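Local structure of ESSB (Geobacillus thermodenitrificans, 2YNQ) at residues L79-I82 / Y83-R86; Y41-Q44 / Y45-A48; K111-E114 / Q115-D119. The protein is an integral membrane component of the type VII secretion system, seen here as its extracellular domain, and probably helps to build the secretion apparatus. All coordinates share one frame; numbering follows the deposited sequence.

Interaction 1 (L79-I82 / Y83-R86); sequences LYWI and YIGR
Four i to i+4 backbone bonds tie 79-82 to 83-86, from Tyr83 N to Leu79 O through to Arg86 N on Ile82 O, as helix 75-85 makes its last turns. The final bond is the most bent, at 135°, and Arg86 is the first residue to leave the helix. Ile84 lays CG1 over one face of the Tyr80 ring, a CH-pi contact 3.8 Å from CG1 to the ring centroid. CG1 sits toward the rim, 3.5 Å from Tyr80 CE2, and Ile84 CD1 reaches the phenol end. Tyr80 OH is hydrogen-bonded to Leu104 O. Tyr80 CG lies anti to the backbone N (chi1 173°), which swings the ring forward beside Trp81, with CE2 over the centre of the indole. With an alanine in place of Tyr80, the space between Ile84 and the indole would probably be left unfilled and Leu104 O would lose its hydroxyl partner. Ile82 CG2 lies over one face of the Arg86 guanidinium, 4.0 Å from Arg86 NE, while Arg86 NH1 bonds to Tyr34 O. Helix 41-53 packs on Ile82 and Trp81, helix 89-99 on Leu79 and Tyr83, and helix 102-118 on Tyr80.

Interaction 2 (Y41-Q44 / Y45-A48); sequences YVIQ and YELA
Ala48 N donates to Gln44 O at 2.9 Å, with an N-H...O angle of 161°. Ala48 CB lies beside the same oxygen, 3.1 Å from Gln44 O. Tyr45 N, Glu46 N and Leu47 N bond in the same way to the carbonyls of Tyr41, Val42 and Ile43. Tyr45 CB and Glu46 CG lie beside Val42 O, at 3.2 Å and 3.4 Å from it. Val42 O also lies near the plane of the Tyr45 ring, at its edge. Glu46 CG is anti to its own carbonyl carbon (chi1 -68°), and the chain beyond is extended. This brings the carboxylate across the end of Ile43. Ile43 CD1 meets both oxygens, at 3.8 Å from Glu46 OE1 and equally from Glu46 OE2. These are the first two turns of helix 41-53, a regular alpha-helix in an all-helical domain. The Glu46 carboxylate is buried, but two hydroxyls of helix 7-19 satisfy it, Ser15 OG at OE1 and Thr16 OG1 at OE2, and Ile43 packs on Tyr12 and Thr16 of the same helix. Gln44 runs out extended to another side, where its NE2 bonds to Pro36 O and Glu75 OE2.

Interaction 3 (K111-E114 / Q115-D119); sequences KYRE and QIKGD
Ile116 meets Tyr112 one turn back along helix 102-118. Its CB rests on the backbone, 3.5 Å from Arg113 O. CG1 is anti to the carbonyl carbon (chi1 -64°), which turns it back toward the preceding turn. It comes 3.4 Å from Tyr112 O and lies over one face of the Tyr112 ring. This is a CH-pi contact, with CG1 4.2 Å from the ring centroid and 16° off the ring normal. CD1 goes on to the far end of the ring, 3.8 Å from Tyr112 CZ and 3.7 Å from Tyr112 OH. The ring reaches this position because Tyr112 CG is anti to its backbone N (chi1 -179°). Beneath these side chains, Ile116 N bonds to Tyr112 O and Lys117 N to Arg113 O. The bond from Gln115 N to Lys111 O is longer, at 3.3 Å. Gly118 N closes on Glu114 O, and Asp119 leaves the helix. Helix 124-152 covers the apolar side, with Leu131 touching Ile116 and Ile134 touching Tyr112. On another side, Arg113 and Lys117 lie side by side and point the same way, with Arg113 NH2 3.8 Å from Lys117 NZ. Arg113 NE has a long, weak ion pair with Asp135, and Glu114 OE2 bonds to Ser56 OG of the second subunit. The turn thus carries a Tyr112-Ile116 pair held by CH-pi and apolar contact, and a close pair of cations that probably repel each other; the weak pair with Asp135 may offset this only in part, and Arg62 of the second subunit packs against Arg113 as well.

All three contacts are turns of single helices, met in series along one chain. Interaction 1 is central, about 4 Å from the centre of the chain, and touches both others. Toward interaction 2, with centres 11 Å apart, Ile82 CG1 packs 3.8 Å from Ala48 CA and Arg86 NH2 lies 3.7 Å from Leu47 CD2. Toward interaction 3 the touch is slight: Ile84 CG2 is 4.0 Å from Lys111 NZ, which makes a salt bridge with Glu55. Interactions 2 and 3 lie on opposite sides of the chain's centre, nearest atoms about 12 Å apart. A bound sodium ion is about 7 Å from the Trp81 side chain. The known sodium site, Arg62, Val65 and Asn67, takes no ligand from interaction 1.

Interaction 1 (L79-I82 / Y83-R86)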
ATOM      1  N   LEU D  79     -11.181  10.317  -9.725  1.00 36.84           N
ATOM      2  CA  LEU D  79     -12.050  10.219  -8.564  1.00 36.53           C
ATOM      3  C   LEU D  79     -11.809   8.928  -7.806  1.00 36.27           C
ATOM      4  O   LEU D  79     -11.744   8.938  -6.574  1.00 36.40           O
ATOM      5  CB  LEU D  79     -13.523  10.356  -8.961  1.00 37.42           C
ATOM      6  CG  LEU D  79     -13.913  11.759  -9.448  1.00 38.93           C
ATOM      7  CD1 LEU D  79     -15.367  11.808 -10.035  1.00 36.17           C
ATOM      8  CD2 LEU D  79     -13.700  12.798  -8.338  1.00 35.68           C
ATOM      9  N   TYR D  80     -11.645   7.823  -8.536  1.00 36.54           N
ATOM     10  CA  TYR D  80     -11.318   6.546  -7.917  1.00 36.49           C
ATOM     11  C   TYR D  80     -10.110   6.689  -6.986  1.00 36.73           C
ATOM     12  O   TYR D  80     -10.187   6.335  -5.811  1.00 36.94           O
ATOM     13  CB  TYR D  80     -11.016   5.493  -8.970  1.00 36.31           C
ATOM     14  CG  TYR D  80     -10.514   4.212  -8.359  1.00 36.98           C
ATOM     15  CD1 TYR D  80     -11.403   3.218  -7.977  1.00 37.95           C
ATOM     16  CD2 TYR D  80      -9.145   3.991  -8.147  1.00 37.34           C
ATOM     17  CE1 TYR D  80     -10.949   2.027  -7.398  1.00 39.42           C
ATOM     18  CE2 TYR D  80      -8.684   2.802  -7.575  1.00 36.38           C
ATOM     19  CZ  TYR D  80      -9.600   1.827  -7.198  1.00 38.58           C
ATOM     20  OH  TYR D  80      -9.195   0.635  -6.626  1.00 39.50           O
ATOM     21  N   TRP D  81      -9.003   7.216  -7.509  1.00 36.23           N
ATOM     22  CA  TRP D  81      -7.779   7.290  -6.720  1.00 36.34           C
ATOM     23  C   TRP D  81      -7.865   8.282  -5.575  1.00 36.29           C
ATOM     24  O   TRP D  81      -7.265   8.068  -4.514  1.00 36.46           O
ATOM     25  CB  TRP D  81      -6.558   7.544  -7.616  1.00 36.29           C
ATOM     26  CG  TRP D  81      -6.213   6.282  -8.370  1.00 36.68           C
ATOM     27  CD1 TRP D  81      -6.397   6.037  -9.702  1.00 36.31           C
ATOM     28  CD2 TRP D  81      -5.689   5.063  -7.800  1.00 35.04           C
ATOM     29  NE1 TRP D  81      -6.005   4.745  -9.999  1.00 37.68           N
ATOM     30  CE2 TRP D  81      -5.550   4.137  -8.852  1.00 36.33           C
ATOM     31  CE3 TRP D  81      -5.311   4.678  -6.504  1.00 34.63           C
ATOM     32  CZ2 TRP D  81      -5.057   2.837  -8.651  1.00 36.12           C
ATOM     33  CZ3 TRP D  81      -4.820   3.388  -6.302  1.00 35.05           C
ATOM     34  CH2 TRP D  81      -4.698   2.485  -7.373  1.00 34.94           C
ATOM     35  N   ILE D  82      -8.627   9.354  -5.773  1.00 36.18           N
ATOM     36  CA  ILE D  82      -8.812  10.321  -4.720  1.00 35.73           C
ATOM     37  C   ILE D  82      -9.594   9.675  -3.566  1.00 36.63           C
ATOM     38  O   ILE D  82      -9.239   9.850  -2.383  1.00 36.49           O
ATOM     39  CB  ILE D  82      -9.520  11.603  -5.230  1.00 35.89           C
ATOM     40  CG1 ILE D  82      -8.600  12.387  -6.183  1.00 34.93           C
ATOM     41  CG2 ILE D  82      -9.982  12.461  -4.042  1.00 33.65           C
ATOM     42  CD1 ILE D  82      -9.301  13.506  -7.029  1.00 30.43           C
ATOM     43  N   TYR D  83     -10.634   8.912  -3.890  1.00 36.73           N
ATOM     44  CA  TYR D  83     -11.384   8.226  -2.817  1.00 37.85           C
ATOM     45  C   TYR D  83     -10.593   7.124  -2.155  1.00 37.68           C
ATOM     46  O   TYR D  83     -10.710   6.911  -0.933  1.00 38.42           O
ATOM     47  CB  TYR D  83     -12.693   7.623  -3.302  1.00 38.38           C
ATOM     48  CG  TYR D  83     -13.671   8.596  -3.888  1.00 40.68           C
ATOM     49  CD1 TYR D  83     -13.931   9.830  -3.285  1.00 42.01           C
ATOM     50  CD2 TYR D  83     -14.379   8.254  -5.039  1.00 43.88           C
ATOM     51  CE1 TYR D  83     -14.858  10.718  -3.854  1.00 44.56           C
ATOM     52  CE2 TYR D  83     -15.300   9.111  -5.600  1.00 46.27           C
ATOM     53  CZ  TYR D  83     -15.533  10.345  -5.007  1.00 46.35           C
ATOM     54  OH  TYR D  83     -16.474  11.165  -5.596  1.00 50.37           O
ATOM     55  N   ILE D  84      -9.827   6.382  -2.949  1.00 37.09           N
ATOM     56  CA  ILE D  84      -8.908   5.423  -2.354  1.00 36.79           C
ATOM     57  C   ILE D  84      -8.015   6.189  -1.392  1.00 37.24           C
ATOM     58  O   ILE D  84      -7.864   5.785  -0.244  1.00 38.21           O
ATOM     59  CB  ILE D  84      -8.023   4.694  -3.380  1.00 36.55           C
ATOM     60  CG1 ILE D  84      -8.836   3.673  -4.191  1.00 35.70           C
ATOM     61  CG2 ILE D  84      -6.859   4.036  -2.666  1.00 35.01           C
ATOM     62  CD1 ILE D  84      -9.327   2.396  -3.403  1.00 32.85           C
ATOM     63  N   GLY D  85      -7.449   7.314  -1.840  1.00 37.29           N
ATOM     64  CA  GLY D  85      -6.542   8.099  -0.985  1.00 37.00           C
ATOM     65  C   GLY D  85      -7.201   8.605   0.296  1.00 37.38           C
ATOM     66  O   GLY D  85      -6.554   8.709   1.328  1.00 37.92           O
ATOM     67  N   ARG D  86      -8.495   8.918   0.231  1.00 37.41           N
ATOM     68  CA  ARG D  86      -9.202   9.466   1.388  1.00 37.91           C
ATOM     69  C   ARG D  86      -9.822   8.355   2.226  1.00 38.59           C
ATOM     70  O   ARG D  86     -10.537   8.621   3.180  1.00 39.26           O
ATOM     71  CB  ARG D  86     -10.274  10.483   0.967  1.00 37.88           C
ATOM     72  CG  ARG D  86      -9.706  11.711   0.330  1.00 37.24           C
ATOM     73  CD  ARG D  86     -10.735  12.746  -0.093  1.00 36.01           C
ATOM     74  NE  ARG D  86     -10.057  14.025  -0.385  1.00 37.63           N
ATOM     75  CZ  ARG D  86     -10.668  15.188  -0.595  1.00 37.70           C
ATOM     76  NH1 ARG D  86     -11.993  15.279  -0.554  1.00 36.64           N
ATOM     77  NH2 ARG D  86      -9.941  16.275  -0.828  1.00 38.70           N
TER

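Interaction 2 (Y41-Q44 / Y45-A48)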
ATOM      1  N   TYR D  41     -10.695  20.135 -13.582  1.00 43.14           N
ATOM      2  CA  TYR D  41     -10.015  18.942 -14.047  1.00 41.84           C
ATOM      3  C   TYR D  41      -8.506  18.952 -13.750  1.00 40.68           C
ATOM      4  O   TYR D  41      -7.952  17.959 -13.270  1.00 40.43           O
ATOM      5  CB  TYR D  41     -10.346  18.745 -15.533  1.00 42.91           C
ATOM      6  CG  TYR D  41      -9.672  17.569 -16.195  1.00 44.12           C
ATOM      7  CD1 TYR D  41     -10.065  16.257 -15.909  1.00 43.93           C
ATOM      8  CD2 TYR D  41      -8.646  17.765 -17.114  1.00 43.79           C
ATOM      9  CE1 TYR D  41      -9.448  15.182 -16.521  1.00 43.97           C
ATOM     10  CE2 TYR D  41      -8.027  16.687 -17.729  1.00 43.92           C
ATOM     11  CZ  TYR D  41      -8.427  15.404 -17.427  1.00 43.82           C
ATOM     12  OH  TYR D  41      -7.808  14.344 -18.040  1.00 44.77           O
ATOM     13  N   VAL D  42      -7.839  20.084 -13.950  1.00 40.14           N
ATOM     14  CA  VAL D  42      -6.419  20.165 -13.622  1.00 38.43           C
ATOM     15  C   VAL D  42      -6.181  19.953 -12.121  1.00 37.99           C
ATOM     16  O   VAL D  42      -5.154  19.398 -11.728  1.00 37.70           O
ATOM     17  CB  VAL D  42      -5.774  21.498 -14.137  1.00 39.64           C
ATOM     18  CG1 VAL D  42      -6.396  22.741 -13.478  1.00 38.43           C
ATOM     19  CG2 VAL D  42      -4.243  21.489 -13.976  1.00 38.21           C
ATOM     20  N   ILE D  43      -7.121  20.384 -11.277  1.00 37.60           N
ATOM     21  CA  ILE D  43      -6.953  20.242  -9.831  1.00 37.13           C
ATOM     22  C   ILE D  43      -7.239  18.782  -9.421  1.00 37.55           C
ATOM     23  O   ILE D  43      -6.498  18.193  -8.634  1.00 36.54           O
ATOM     24  CB  ILE D  43      -7.823  21.262  -9.033  1.00 37.75           C
ATOM     25  CG1 ILE D  43      -7.536  22.723  -9.467  1.00 36.89           C
ATOM     26  CG2 ILE D  43      -7.690  21.052  -7.534  1.00 37.00           C
ATOM     27  CD1 ILE D  43      -6.084  23.212  -9.341  1.00 35.87           C
ATOM     28  N   GLN D  44      -8.290  18.189  -9.987  1.00 37.71           N
ATOM     29  CA  GLN D  44      -8.476  16.755  -9.851  1.00 37.74           C
ATOM     30  C   GLN D  44      -7.190  15.992 -10.217  1.00 37.91           C
ATOM     31  O   GLN D  44      -6.822  15.032  -9.534  1.00 37.23           O
ATOM     32  CB  GLN D  44      -9.652  16.275 -10.709  1.00 38.41           C
ATOM     33  CG  GLN D  44     -11.023  16.755 -10.240  1.00 38.30           C
ATOM     34  CD  GLN D  44     -12.105  16.398 -11.239  1.00 38.86           C
ATOM     35  OE1 GLN D  44     -11.839  16.292 -12.438  1.00 39.84           O
ATOM     36  NE2 GLN D  44     -13.333  16.218 -10.757  1.00 35.29           N
ATOM     37  N   TYR D  45      -6.513  16.438 -11.282  1.00 38.46           N
ATOM     38  CA  TYR D  45      -5.269  15.829 -11.753  1.00 38.27           C
ATOM     39  C   TYR D  45      -4.178  15.909 -10.704  1.00 38.07           C
ATOM     40  O   TYR D  45      -3.496  14.913 -10.431  1.00 38.34           O
ATOM     41  CB  TYR D  45      -4.780  16.507 -13.045  1.00 38.91           C
ATOM     42  CG  TYR D  45      -3.374  16.112 -13.447  1.00 40.08           C
ATOM     43  CD1 TYR D  45      -3.104  14.830 -13.913  1.00 40.32           C
ATOM     44  CD2 TYR D  45      -2.305  17.016 -13.345  1.00 39.92           C
ATOM     45  CE1 TYR D  45      -1.805  14.453 -14.268  1.00 43.08           C
ATOM     46  CE2 TYR D  45      -1.000  16.655 -13.698  1.00 40.05           C
ATOM     47  CZ  TYR D  45      -0.751  15.367 -14.164  1.00 43.34           C
ATOM     48  OH  TYR D  45       0.533  14.957 -14.528  1.00 42.51           O
ATOM     49  N   GLU D  46      -4.012  17.102 -10.127  1.00 37.44           N
ATOM     50  CA  GLU D  46      -3.012  17.344  -9.099  1.00 36.42           C
ATOM     51  C   GLU D  46      -3.245  16.451  -7.885  1.00 36.14           C
ATOM     52  O   GLU D  46      -2.298  15.815  -7.389  1.00 36.26           O
ATOM     53  CB  GLU D  46      -2.988  18.822  -8.662  1.00 36.11           C
ATOM     54  CG  GLU D  46      -2.483  19.804  -9.730  1.00 36.02           C
ATOM     55  CD  GLU D  46      -2.627  21.294  -9.319  1.00 38.24           C
ATOM     56  OE1 GLU D  46      -2.880  21.610  -8.132  1.00 36.60           O
ATOM     57  OE2 GLU D  46      -2.485  22.173 -10.196  1.00 38.44           O
ATOM     58  N   LEU D  47      -4.489  16.419  -7.404  1.00 35.37           N
ATOM     59  CA  LEU D  47      -4.850  15.661  -6.205  1.00 35.50           C
ATOM     60  C   LEU D  47      -4.699  14.154  -6.440  1.00 35.14           C
ATOM     61  O   LEU D  47      -4.043  13.450  -5.673  1.00 34.95           O
ATOM     62  CB  LEU D  47      -6.281  15.994  -5.775  1.00 35.50           C
ATOM     63  CG  LEU D  47      -6.722  15.486  -4.394  1.00 37.14           C
ATOM     64  CD1 LEU D  47      -5.679  15.827  -3.298  1.00 36.74           C
ATOM     65  CD2 LEU D  47      -8.125  16.018  -4.013  1.00 36.08           C
ATOM     66  N   ALA D  48      -5.253  13.692  -7.554  1.00 35.32           N
ATOM     67  CA  ALA D  48      -5.246  12.290  -7.879  1.00 35.25           C
ATOM     68  C   ALA D  48      -3.824  11.833  -8.086  1.00 35.53           C
ATOM     69  O   ALA D  48      -3.448  10.763  -7.599  1.00 36.02           O
ATOM     70  CB  ALA D  48      -6.110  12.007  -9.094  1.00 34.86           C
TER

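Interaction 3 (K111-E114 / Q115-D119)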
ATOM      1  N   LYS D 111      -9.220  -2.755   0.077  1.00 43.58           N
ATOM      2  CA  LYS D 111      -9.275  -1.640   1.041  1.00 42.95           C
ATOM      3  C   LYS D 111     -10.545  -1.731   1.882  1.00 42.75           C
ATOM      4  O   LYS D 111     -10.530  -1.456   3.079  1.00 43.85           O
ATOM      5  CB  LYS D 111      -9.186  -0.280   0.336  1.00 42.43           C
ATOM      6  CG  LYS D 111      -7.819   0.043  -0.263  1.00 45.22           C
ATOM      7  CD  LYS D 111      -6.670  -0.109   0.755  1.00 49.99           C
ATOM      8  CE  LYS D 111      -5.389   0.609   0.336  1.00 51.52           C
ATOM      9  NZ  LYS D 111      -5.447   2.116   0.584  1.00 53.22           N
ATOM     10  N   TYR D 112     -11.642  -2.157   1.268  1.00 41.94           N
ATOM     11  CA  TYR D 112     -12.888  -2.290   1.992  1.00 41.83           C
ATOM     12  C   TYR D 112     -12.786  -3.411   3.036  1.00 43.34           C
ATOM     13  O   TYR D 112     -13.343  -3.299   4.140  1.00 43.42           O
ATOM     14  CB  TYR D 112     -14.042  -2.529   1.009  1.00 41.25           C
ATOM     15  CG  TYR D 112     -15.402  -2.660   1.632  1.00 39.79           C
ATOM     16  CD1 TYR D 112     -15.855  -1.760   2.594  1.00 40.52           C
ATOM     17  CD2 TYR D 112     -16.251  -3.674   1.240  1.00 41.52           C
ATOM     18  CE1 TYR D 112     -17.146  -1.886   3.158  1.00 42.01           C
ATOM     19  CE2 TYR D 112     -17.526  -3.820   1.788  1.00 42.76           C
ATOM     20  CZ  TYR D 112     -17.968  -2.927   2.743  1.00 43.60           C
ATOM     21  OH  TYR D 112     -19.234  -3.108   3.286  1.00 48.04           O
ATOM     22  N   ARG D 113     -12.058  -4.472   2.693  1.00 58.22           N
ATOM     23  CA  ARG D 113     -11.831  -5.557   3.630  1.00 61.18           C
ATOM     24  C   ARG D 113     -11.212  -5.011   4.914  1.00 64.76           C
ATOM     25  O   ARG D 113     -11.697  -5.305   6.005  1.00 66.06           O
ATOM     26  CB  ARG D 113     -10.991  -6.684   3.017  1.00 61.37           C
ATOM     27  CG  ARG D 113     -11.209  -8.017   3.725  1.00 66.43           C
ATOM     28  CD  ARG D 113     -10.599  -9.221   2.988  1.00 70.00           C
ATOM     29  NE  ARG D 113      -9.322  -9.640   3.555  1.00 78.08           N
ATOM     30  CZ  ARG D 113      -9.174 -10.274   4.719  1.00 83.21           C
ATOM     31  NH1 ARG D 113     -10.225 -10.571   5.478  1.00 82.49           N
ATOM     32  NH2 ARG D 113      -7.956 -10.615   5.125  1.00 91.03           N
ATOM     33  N   GLU D 114     -10.179  -4.178   4.776  1.00 67.52           N
ATOM     34  CA  GLU D 114      -9.491  -3.600   5.939  1.00 73.01           C
ATOM     35  C   GLU D 114     -10.458  -2.831   6.822  1.00 73.93           C
ATOM     36  O   GLU D 114     -10.396  -2.919   8.042  1.00 77.08           O
ATOM     37  CB  GLU D 114      -8.398  -2.637   5.505  1.00 75.49           C
ATOM     38  CG  GLU D 114      -7.140  -3.242   4.935  1.00 78.85           C
ATOM     39  CD  GLU D 114      -6.235  -2.164   4.349  1.00 83.68           C
ATOM     40  OE1 GLU D 114      -6.409  -0.976   4.710  1.00 86.75           O
ATOM     41  OE2 GLU D 114      -5.355  -2.487   3.523  1.00 85.32           O
ATOM     42  N   GLN D 115     -11.349  -2.078   6.189  1.00 72.66           N
ATOM     43  CA  GLN D 115     -12.279  -1.233   6.905  1.00 75.10           C
ATOM     44  C   GLN D 115     -13.288  -2.064   7.693  1.00 75.79           C
ATOM     45  O   GLN D 115     -13.724  -1.668   8.790  1.00 78.41           O
ATOM     46  CB  GLN D 115     -12.989  -0.293   5.938  1.00 74.29           C
ATOM     47  CG  GLN D 115     -13.917   0.686   6.625  1.00 76.52           C
ATOM     48  CD  GLN D 115     -14.731   1.497   5.647  1.00 77.05           C
ATOM     49  OE1 GLN D 115     -14.215   1.981   4.627  1.00 75.45           O
ATOM     50  NE2 GLN D 115     -16.016   1.663   5.951  1.00 77.04           N
ATOM     51  N   ILE D 116     -13.651  -3.218   7.139  1.00 74.46           N
ATOM     52  CA  ILE D 116     -14.521  -4.151   7.849  1.00 76.31           C
ATOM     53  C   ILE D 116     -13.767  -4.726   9.044  1.00 80.13           C
ATOM     54  O   ILE D 116     -14.271  -4.703  10.169  1.00 82.56           O
ATOM     55  CB  ILE D 116     -15.050  -5.278   6.926  1.00 74.20           C
ATOM     56  CG1 ILE D 116     -15.937  -4.696   5.810  1.00 72.26           C
ATOM     57  CG2 ILE D 116     -15.822  -6.326   7.739  1.00 76.23           C
ATOM     58  CD1 ILE D 116     -17.274  -4.117   6.293  1.00 74.14           C
ATOM     59  N   LYS D 117     -12.550  -5.204   8.789  1.00 82.09           N
ATOM     60  CA  LYS D 117     -11.666  -5.736   9.826  1.00 87.91           C
ATOM     61  C   LYS D 117     -11.577  -4.773  11.022  1.00 91.98           C
ATOM     62  O   LYS D 117     -11.683  -5.197  12.173  1.00 95.69           O
ATOM     63  CB  LYS D 117     -10.270  -6.018   9.249  1.00 89.28           C
ATOM     64  CG  LYS D 117      -9.483  -7.108   9.969  1.00 95.91           C
ATOM     65  CD  LYS D 117      -9.321  -8.367   9.107  1.00 97.45           C
ATOM     66  CE  LYS D 117      -8.511  -9.467   9.830  1.00105.12           C
ATOM     67  NZ  LYS D 117      -8.098 -10.556   8.875  1.00106.04           N
ATOM     68  N   GLY D 118     -11.420  -3.479  10.742  1.00 92.64           N
ATOM     69  CA  GLY D 118     -11.285  -2.461  11.784  1.00 97.52           C
ATOM     70  C   GLY D 118     -12.578  -1.911  12.365  1.00 98.41           C
ATOM     71  O   GLY D 118     -12.566  -1.314  13.443  1.00102.59           O
ATOM     72  N   ASP D 119     -13.692  -2.108  11.663  1.00 95.77           N
ATOM     73  CA  ASP D 119     -14.987  -1.582  12.103  1.00 97.40           C
ATOM     74  C   ASP D 119     -15.373  -2.088  13.490  1.00100.99           C
ATOM     75  O   ASP D 119     -15.291  -3.284  13.774  1.00101.10           O
ATOM     76  CB  ASP D 119     -16.081  -1.924  11.090  1.00 94.39           C
ATOM     77  CG  ASP D 119     -17.404  -1.251  11.403  1.00 96.85           C
ATOM     78  OD1 ASP D 119     -17.881  -1.333  12.556  1.00100.06           O
ATOM     79  OD2 ASP D 119     -17.973  -0.639  10.485  1.00 96.37           O
TER